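Cytochrome P450 (Novosphingobium aromaticivorans, PDB 3OFT) is a bacterial cytochrome P450, CYP101C1, a mainly helical haem protein that holds its iron porphyrin deep within the fold. Local coordinates at residues L146-E158 with F193-F206. Residues are numbered along the deposited sequence; the frame is centred on the assembly and turned at random.
Sequences LNIFLTLIDVPLE and FIEKRMAQPGDDLF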
ATOM      1  N   LEU A 146       4.515   4.028 -11.297  1.00 11.30           N
ATOM      2  CA  LEU A 146       4.859   5.368 -11.786  1.00 12.83           C
ATOM      3  C   LEU A 146       4.293   5.612 -13.174  1.00 12.52           C
ATOM      4  O   LEU A 146       3.752   6.686 -13.398  1.00 12.76           O
ATOM      5  CB  LEU A 146       6.365   5.641 -11.761  1.00 13.50           C
ATOM      6  CG  LEU A 146       6.711   7.090 -12.187  1.00 17.49           C
ATOM      7  CD1 LEU A 146       6.173   8.151 -11.180  1.00 18.48           C
ATOM      8  CD2 LEU A 146       8.230   7.270 -12.383  1.00 19.97           C
ATOM      9  N   ASN A 147       4.415   4.647 -14.099  1.00 11.90           N
ATOM     10  CA  ASN A 147       3.741   4.769 -15.400  1.00 12.56           C
ATOM     11  C   ASN A 147       2.255   5.007 -15.279  1.00 11.64           C
ATOM     12  O   ASN A 147       1.667   5.823 -16.013  1.00 10.68           O
ATOM     13  CB  ASN A 147       3.988   3.557 -16.328  1.00 13.45           C
ATOM     14  CG  ASN A 147       5.429   3.456 -16.790  1.00 17.71           C
ATOM     15  OD1 ASN A 147       6.252   4.314 -16.459  1.00 17.62           O
ATOM     16  ND2 ASN A 147       5.752   2.376 -17.532  1.00 14.87           N
ATOM     17  N   ILE A 148       1.609   4.284 -14.371  1.00 10.61           N
ATOM     18  CA  ILE A 148       0.185   4.518 -14.155  1.00 11.59           C
ATOM     19  C   ILE A 148      -0.068   5.941 -13.634  1.00 11.70           C
ATOM     20  O   ILE A 148      -0.980   6.631 -14.097  1.00 12.05           O
ATOM     21  CB  ILE A 148      -0.425   3.425 -13.250  1.00 10.97           C
ATOM     22  CG1 ILE A 148      -0.458   2.082 -13.999  1.00 10.76           C
ATOM     23  CG2 ILE A 148      -1.769   3.848 -12.710  1.00 11.97           C
ATOM     24  CD1 ILE A 148      -0.827   0.930 -13.102  1.00 12.29           C
ATOM     25  N   PHE A 149       0.766   6.395 -12.707  1.00 11.68           N
ATOM     26  CA  PHE A 149       0.579   7.742 -12.142  1.00 12.17           C
ATOM     27  C   PHE A 149       0.534   8.790 -13.233  1.00 11.88           C
ATOM     28  O   PHE A 149      -0.317   9.693 -13.222  1.00 12.31           O
ATOM     29  CB  PHE A 149       1.748   8.095 -11.246  1.00 11.87           C
ATOM     30  CG  PHE A 149       1.680   9.490 -10.704  1.00 14.06           C
ATOM     31  CD1 PHE A 149       0.797   9.801  -9.666  1.00 15.32           C
ATOM     32  CD2 PHE A 149       2.461  10.503 -11.268  1.00 15.24           C
ATOM     33  CE1 PHE A 149       0.746  11.115  -9.165  1.00 17.86           C
ATOM     34  CE2 PHE A 149       2.415  11.809 -10.764  1.00 18.17           C
ATOM     35  CZ  PHE A 149       1.555  12.102  -9.704  1.00 17.36           C
ATOM     36  N   LEU A 150       1.498   8.699 -14.147  1.00 12.22           N
ATOM     37  CA  LEU A 150       1.599   9.663 -15.255  1.00 13.18           C
ATOM     38  C   LEU A 150       0.347   9.647 -16.135  1.00 12.80           C
ATOM     39  O   LEU A 150      -0.094  10.699 -16.674  1.00 13.13           O
ATOM     40  CB  LEU A 150       2.821   9.310 -16.112  1.00 13.08           C
ATOM     41  CG  LEU A 150       4.180   9.954 -15.834  1.00 17.88           C
ATOM     42  CD1 LEU A 150       4.224  10.890 -14.639  1.00 18.62           C
ATOM     43  CD2 LEU A 150       5.340   8.983 -15.882  1.00 17.95           C
ATOM     44  N   THR A 151      -0.222   8.451 -16.310  1.00 13.50           N
ATOM     45  CA  THR A 151      -1.541   8.304 -16.953  1.00 14.26           C
ATOM     46  C   THR A 151      -2.676   8.939 -16.153  1.00 14.35           C
ATOM     47  O   THR A 151      -3.498   9.678 -16.735  1.00 14.39           O
ATOM     48  CB  THR A 151      -1.842   6.814 -17.300  1.00 14.98           C
ATOM     49  OG1 THR A 151      -0.771   6.330 -18.115  1.00 17.23           O
ATOM     50  CG2 THR A 151      -3.133   6.666 -18.091  1.00 15.89           C
ATOM     51  N   LEU A 152      -2.721   8.708 -14.843  1.00 13.75           N
ATOM     52  CA  LEU A 152      -3.793   9.279 -13.998  1.00 15.28           C
ATOM     53  C   LEU A 152      -3.850  10.817 -14.031  1.00 15.33           C
ATOM     54  O   LEU A 152      -4.937  11.392 -14.025  1.00 14.72           O
ATOM     55  CB  LEU A 152      -3.679   8.866 -12.521  1.00 16.24           C
ATOM     56  CG  LEU A 152      -3.610   7.407 -12.050  1.00 18.27           C
ATOM     57  CD1 LEU A 152      -3.342   7.277 -10.520  1.00 22.13           C
ATOM     58  CD2 LEU A 152      -4.821   6.600 -12.468  1.00 24.07           C
ATOM     59  N   ILE A 153      -2.701  11.472 -14.061  1.00 14.74           N
ATOM     60  CA  ILE A 153      -2.677  12.937 -14.139  1.00 16.36           C
ATOM     61  C   ILE A 153      -2.645  13.483 -15.581  1.00 17.85           C
ATOM     62  O   ILE A 153      -2.660  14.703 -15.805  1.00 16.91           O
ATOM     63  CB  ILE A 153      -1.591  13.540 -13.244  1.00 17.09           C
ATOM     64  CG1 ILE A 153      -0.181  13.200 -13.730  1.00 14.83           C
ATOM     65  CG2 ILE A 153      -1.810  13.071 -11.811  1.00 16.25           C
ATOM     66  CD1 ILE A 153       0.813  14.179 -13.196  1.00 17.43           C
ATOM     67  N   ASP A 154      -2.632  12.552 -16.537  1.00 19.55           N
ATOM     68  CA  ASP A 154      -2.631  12.835 -17.964  1.00 20.88           C
ATOM     69  C   ASP A 154      -1.487  13.772 -18.425  1.00 21.54           C
ATOM     70  O   ASP A 154      -1.738  14.820 -19.028  1.00 21.29           O
ATOM     71  CB  ASP A 154      -4.008  13.352 -18.389  1.00 21.63           C
ATOM     72  CG  ASP A 154      -4.226  13.267 -19.904  1.00 25.33           C
ATOM     73  OD1 ASP A 154      -5.144  13.946 -20.407  1.00 28.70           O
ATOM     74  OD2 ASP A 154      -3.459  12.541 -20.585  1.00 27.12           O
ATOM     75  N   VAL A 155      -0.236  13.388 -18.163  1.00 22.11           N
ATOM     76  CA  VAL A 155       0.934  14.163 -18.668  1.00 23.05           C
ATOM     77  C   VAL A 155       1.051  13.998 -20.187  1.00 23.79           C
ATOM     78  O   VAL A 155       0.679  12.956 -20.699  1.00 22.40           O
ATOM     79  CB  VAL A 155       2.282  13.720 -18.042  1.00 23.40           C
ATOM     80  CG1 VAL A 155       2.179  13.663 -16.512  1.00 23.33           C
ATOM     81  CG2 VAL A 155       2.719  12.370 -18.613  1.00 22.64           C
ATOM     82  N   PRO A 156       1.552  15.030 -20.910  1.00 25.34           N
ATOM     83  CA  PRO A 156       1.608  14.867 -22.380  1.00 26.34           C
ATOM     84  C   PRO A 156       2.509  13.690 -22.778  1.00 27.55           C
ATOM     85  O   PRO A 156       3.546  13.450 -22.150  1.00 25.76           O
ATOM     86  CB  PRO A 156       2.157  16.210 -22.882  1.00 26.40           C
ATOM     87  CG  PRO A 156       1.800  17.201 -21.763  1.00 25.99           C
ATOM     88  CD  PRO A 156       1.926  16.390 -20.481  1.00 25.00           C
ATOM     89  N   LEU A 157       2.086  12.945 -23.801  1.00 29.12           N
ATOM     90  CA  LEU A 157       2.746  11.692 -24.158  1.00 31.33           C
ATOM     91  C   LEU A 157       4.255  11.887 -24.389  1.00 31.97           C
ATOM     92  O   LEU A 157       5.075  11.059 -23.946  1.00 31.89           O
ATOM     93  CB  LEU A 157       2.032  11.035 -25.356  1.00 32.15           C
ATOM     94  CG  LEU A 157       2.356   9.600 -25.816  1.00 34.60           C
ATOM     95  CD1 LEU A 157       2.748   8.635 -24.669  1.00 38.72           C
ATOM     96  CD2 LEU A 157       1.192   9.015 -26.644  1.00 36.28           C
ATOM     97  N   GLU A 158       4.619  13.004 -25.023  1.00 32.33           N
ATOM     98  CA  GLU A 158       6.023  13.318 -25.301  1.00 33.53           C
ATOM     99  C   GLU A 158       6.924  13.574 -24.061  1.00 33.29           C
ATOM    100  O   GLU A 158       8.152  13.429 -24.153  1.00 33.23           O
ATOM    101  CB  GLU A 158       6.138  14.457 -26.331  1.00 34.14           C
ATOM    102  CG  GLU A 158       5.461  15.793 -25.954  1.00 36.44           C
ATOM    103  CD  GLU A 158       3.964  15.895 -26.327  1.00 40.85           C
ATOM    104  OE1 GLU A 158       3.265  14.859 -26.479  1.00 39.57           O
ATOM    105  OE2 GLU A 158       3.472  17.047 -26.433  1.00 42.55           O
ATOM    106  N   PHE A 193       2.964  19.946 -12.556  1.00 15.74           N
ATOM    107  CA  PHE A 193       1.633  19.392 -12.819  1.00 14.42           C
ATOM    108  C   PHE A 193       0.514  20.142 -12.099  1.00 14.19           C
ATOM    109  O   PHE A 193      -0.544  20.398 -12.685  1.00 13.85           O
ATOM    110  CB  PHE A 193       1.516  17.906 -12.382  1.00 14.69           C
ATOM    111  CG  PHE A 193       2.693  17.038 -12.763  1.00 16.12           C
ATOM    112  CD1 PHE A 193       3.283  17.113 -14.034  1.00 16.48           C
ATOM    113  CD2 PHE A 193       3.198  16.104 -11.838  1.00 15.71           C
ATOM    114  CE1 PHE A 193       4.371  16.282 -14.363  1.00 17.79           C
ATOM    115  CE2 PHE A 193       4.259  15.233 -12.180  1.00 15.70           C
ATOM    116  CZ  PHE A 193       4.860  15.345 -13.441  1.00 18.29           C
ATOM    117  N   ILE A 194       0.723  20.391 -10.802  1.00 14.29           N
ATOM    118  CA  ILE A 194      -0.236  21.090  -9.933  1.00 14.56           C
ATOM    119  C   ILE A 194      -0.470  22.502 -10.457  1.00 15.68           C
ATOM    120  O   ILE A 194      -1.614  22.939 -10.578  1.00 15.75           O
ATOM    121  CB  ILE A 194       0.298  21.157  -8.450  1.00 14.25           C
ATOM    122  CG1 ILE A 194       0.512  19.738  -7.909  1.00 14.21           C
ATOM    123  CG2 ILE A 194      -0.652  21.978  -7.541  1.00 14.24           C
ATOM    124  CD1 ILE A 194       1.285  19.636  -6.555  1.00 14.44           C
ATOM    125  N   GLU A 195       0.621  23.200 -10.766  1.00 17.05           N
ATOM    126  CA  GLU A 195       0.537  24.579 -11.230  1.00 20.08           C
ATOM    127  C   GLU A 195      -0.368  24.634 -12.452  1.00 20.36           C
ATOM    128  O   GLU A 195      -1.281  25.454 -12.512  1.00 20.91           O
ATOM    129  CB  GLU A 195       1.934  25.100 -11.559  1.00 20.87           C
ATOM    130  CG  GLU A 195       1.975  26.506 -12.113  1.00 26.70           C
ATOM    131  CD  GLU A 195       2.900  26.570 -13.307  1.00 35.26           C
ATOM    132  OE1 GLU A 195       2.476  26.135 -14.418  1.00 39.04           O
ATOM    133  OE2 GLU A 195       4.053  27.034 -13.133  1.00 37.42           O
ATOM    134  N   LYS A 196      -0.141  23.710 -13.392  1.00 20.39           N
ATOM    135  CA  LYS A 196      -0.901  23.657 -14.641  1.00 22.31           C
ATOM    136  C   LYS A 196      -2.366  23.334 -14.404  1.00 22.26           C
ATOM    137  O   LYS A 196      -3.234  23.979 -14.991  1.00 23.21           O
ATOM    138  CB  LYS A 196      -0.268  22.663 -15.630  1.00 22.41           C
ATOM    139  CG  LYS A 196      -0.905  22.639 -17.029  1.00 27.75           C
ATOM    140  CD  LYS A 196      -0.226  21.635 -17.958  1.00 33.01           C
ATOM    141  CE  LYS A 196       1.245  22.001 -18.220  1.00 36.60           C
ATOM    142  NZ  LYS A 196       1.909  21.008 -19.143  1.00 39.21           N
ATOM    143  N   ARG A 197      -2.638  22.344 -13.559  1.00 21.71           N
ATOM    144  CA  ARG A 197      -3.994  21.866 -13.343  1.00 23.05           C
ATOM    145  C   ARG A 197      -4.849  22.757 -12.439  1.00 23.53           C
ATOM    146  O   ARG A 197      -6.086  22.756 -12.560  1.00 23.75           O
ATOM    147  CB  ARG A 197      -3.996  20.389 -12.907  1.00 23.67           C
ATOM    148  CG  ARG A 197      -3.989  19.416 -14.109  1.00 24.70           C
ATOM    149  CD  ARG A 197      -3.229  18.072 -13.891  1.00 29.16           C
ATOM    150  NE  ARG A 197      -1.859  18.403 -14.206  1.00 34.35           N
ATOM    151  CZ  ARG A 197      -1.119  18.013 -15.236  1.00 29.23           C
ATOM    152  NH1 ARG A 197      -1.487  17.107 -16.121  1.00 30.61           N
ATOM    153  NH2 ARG A 197       0.066  18.556 -15.332  1.00 29.00           N
ATOM    154  N   MET A 198      -4.214  23.537 -11.568  1.00 23.30           N
ATOM    155  CA  MET A 198      -4.952  24.515 -10.773  1.00 25.19           C
ATOM    156  C   MET A 198      -5.318  25.758 -11.621  1.00 25.92           C
ATOM    157  O   MET A 198      -6.399  26.334 -11.454  1.00 27.30           O
ATOM    158  CB  MET A 198      -4.187  24.940  -9.507  1.00 24.33           C
ATOM    159  CG  MET A 198      -4.027  23.850  -8.445  1.00 26.42           C
ATOM    160  SD  MET A 198      -3.289  24.466  -6.905  1.00 28.38           S
ATOM    161  CE  MET A 198      -2.382  25.922  -7.480  1.00 31.44           C
ATOM    162  N   ALA A 199      -4.435  26.128 -12.541  1.00 27.19           N
ATOM    163  CA  ALA A 199      -4.645  27.264 -13.475  1.00 28.07           C
ATOM    164  C   ALA A 199      -5.648  26.948 -14.581  1.00 28.94           C
ATOM    165  O   ALA A 199      -6.549  27.747 -14.872  1.00 29.13           O
ATOM    166  CB  ALA A 199      -3.319  27.680 -14.100  1.00 28.33           C
ATOM    167  N   GLN A 200      -5.486  25.764 -15.183  1.00 29.66           N
ATOM    168  CA  GLN A 200      -6.283  25.312 -16.324  1.00 29.98           C
ATOM    169  C   GLN A 200      -6.749  23.865 -16.113  1.00 29.27           C
ATOM    170  O   GLN A 200      -6.110  22.941 -16.633  1.00 28.98           O
ATOM    171  CB  GLN A 200      -5.431  25.374 -17.598  1.00 30.51           C
ATOM    172  CG  GLN A 200      -5.076  26.790 -18.119  1.00 34.40           C
ATOM    173  CD  GLN A 200      -6.227  27.475 -18.890  1.00 37.72           C
ATOM    174  OE1 GLN A 200      -7.393  27.082 -18.793  1.00 40.37           O
ATOM    175  NE2 GLN A 200      -5.886  28.500 -19.661  1.00 40.22           N
ATOM    176  N   PRO A 201      -7.837  23.658 -15.342  1.00 29.04           N
ATOM    177  CA  PRO A 201      -8.278  22.291 -15.052  1.00 29.13           C
ATOM    178  C   PRO A 201      -8.613  21.480 -16.303  1.00 29.14           C
ATOM    179  O   PRO A 201      -9.298  21.980 -17.200  1.00 29.39           O
ATOM    180  CB  PRO A 201      -9.554  22.476 -14.198  1.00 29.63           C
ATOM    181  CG  PRO A 201      -9.745  23.946 -14.015  1.00 29.77           C
ATOM    182  CD  PRO A 201      -8.489  24.644 -14.460  1.00 29.06           C
ATOM    183  N   GLY A 202      -8.094  20.258 -16.366  1.00 28.01           N
ATOM    184  CA  GLY A 202      -8.543  19.264 -17.341  1.00 27.65           C
ATOM    185  C   GLY A 202      -9.490  18.309 -16.627  1.00 27.15           C
ATOM    186  O   GLY A 202     -10.191  18.700 -15.699  1.00 28.00           O
ATOM    187  N   ASP A 203      -9.508  17.053 -17.049  1.00 26.68           N
ATOM    188  CA  ASP A 203     -10.424  16.065 -16.488  1.00 25.76           C
ATOM    189  C   ASP A 203      -9.662  14.902 -15.822  1.00 23.82           C
ATOM    190  O   ASP A 203     -10.252  13.860 -15.506  1.00 23.70           O
ATOM    191  CB  ASP A 203     -11.272  15.496 -17.607  1.00 27.99           C
ATOM    192  CG  ASP A 203     -10.437  14.778 -18.616  1.00 31.25           C
ATOM    193  OD1 ASP A 203      -9.228  15.084 -18.674  1.00 37.97           O
ATOM    194  OD2 ASP A 203     -10.962  13.906 -19.336  1.00 36.81           O
ATOM    195  N   ASP A 204      -8.358  15.073 -15.654  1.00 20.79           N
ATOM    196  CA  ASP A 204      -7.513  14.086 -14.984  1.00 18.93           C
ATOM    197  C   ASP A 204      -7.714  14.076 -13.465  1.00 17.44           C
ATOM    198  O   ASP A 204      -8.416  14.921 -12.914  1.00 15.18           O
ATOM    199  CB  ASP A 204      -6.049  14.412 -15.273  1.00 18.98           C
ATOM    200  CG  ASP A 204      -5.647  15.743 -14.675  1.00 21.39           C
ATOM    201  OD1 ASP A 204      -5.117  15.758 -13.536  1.00 21.10           O
ATOM    202  OD2 ASP A 204      -5.935  16.786 -15.296  1.00 21.45           O
ATOM    203  N   LEU A 205      -7.032  13.138 -12.785  1.00 15.77           N
ATOM    204  CA  LEU A 205      -7.158  13.009 -11.328  1.00 15.21           C
ATOM    205  C   LEU A 205      -6.870  14.273 -10.544  1.00 14.83           C
ATOM    206  O   LEU A 205      -7.673  14.642  -9.682  1.00 15.43           O
ATOM    207  CB  LEU A 205      -6.274  11.879 -10.792  1.00 14.65           C
ATOM    208  CG  LEU A 205      -6.303  11.544  -9.302  1.00 14.79           C
ATOM    209  CD1 LEU A 205      -7.743  11.286  -8.781  1.00 19.09           C
ATOM    210  CD2 LEU A 205      -5.338  10.350  -8.970  1.00 17.41           C
ATOM    211  N   PHE A 206      -5.726  14.920 -10.774  1.00 14.56           N
ATOM    212  CA  PHE A 206      -5.392  16.105  -9.973  1.00 14.57           C
ATOM    213  C   PHE A 206      -6.420  17.207 -10.220  1.00 15.40           C
ATOM    214  O   PHE A 206      -6.908  17.838  -9.274  1.00 15.00           O
ATOM    215  CB  PHE A 206      -3.988  16.640 -10.286  1.00 14.79           C
ATOM    216  CG  PHE A 206      -2.849  15.920  -9.574  1.00 12.73           C
ATOM    217  CD1 PHE A 206      -3.065  14.797  -8.773  1.00 14.25           C
ATOM    218  CD2 PHE A 206      -1.533  16.405  -9.722  1.00 14.99           C
ATOM    219  CE1 PHE A 206      -1.968  14.142  -8.118  1.00 11.91           C
ATOM    220  CE2 PHE A 206      -0.425  15.752  -9.096  1.00 14.03           C
ATOM    221  CZ  PHE A 206      -0.644  14.641  -8.306  1.00 14.53           C
TER
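With chi1 at 67°, Ile153 sets its longer branch between backbone N and carbonyl carbon and leaves CG2 anti to that carbon; the fork delivers one methyl to Phe193 and the other to Phe206. CG2 sits 3.6 Å from the Phe206 ring centroid, almost on the ring normal, while CD1 lies over one face of Phe193, displaced toward its rim and 3.4 Å from CD2. Both are CH-pi contacts: the beta-branched isoleucine has two diverging arms, and the flat phenylalanine rings offer each a face. Phe149, its CG anti to the backbone N, extends its ring edge to both: CZ meets Phe206 CZ at 3.6 Å, the ring planes inclined at 72°, and CE2 approaches Phe193 CE2. Val155 CG1 adds a further methyl beside Phe193.

Backbone carbonyls beside this apolar cluster find donors. Leu205 N donates to Leu152 O at 3.0 Å in a nearly straight bond (169°), linking the last turn of helix 144-152 to the first residue of helix 205-210, and the two leucine side chains run side by side. Arg197 is long enough to fold back on its own helix, NE and NH2 both gripping Phe193 O, NE at 2.8 Å, and still offer NH1 to Ile153 O in a short but bent, weak bond of 2.7 Å. Asp204 is the N-cap of helix 205-210: its short carboxylate suits this buried helix start, accepting from a backbone N just past Phe206, and OD2 is also hydrogen-bonded to Ser207 OG.

Leu152 also reaches the haem, and helix 221-252 packs on Phe149 and Phe206. A Schellman motif at Asp154 ends helix 144-152; by order along the chain, this is the end of P450 helix E packed on the G-H turn, beside helix I.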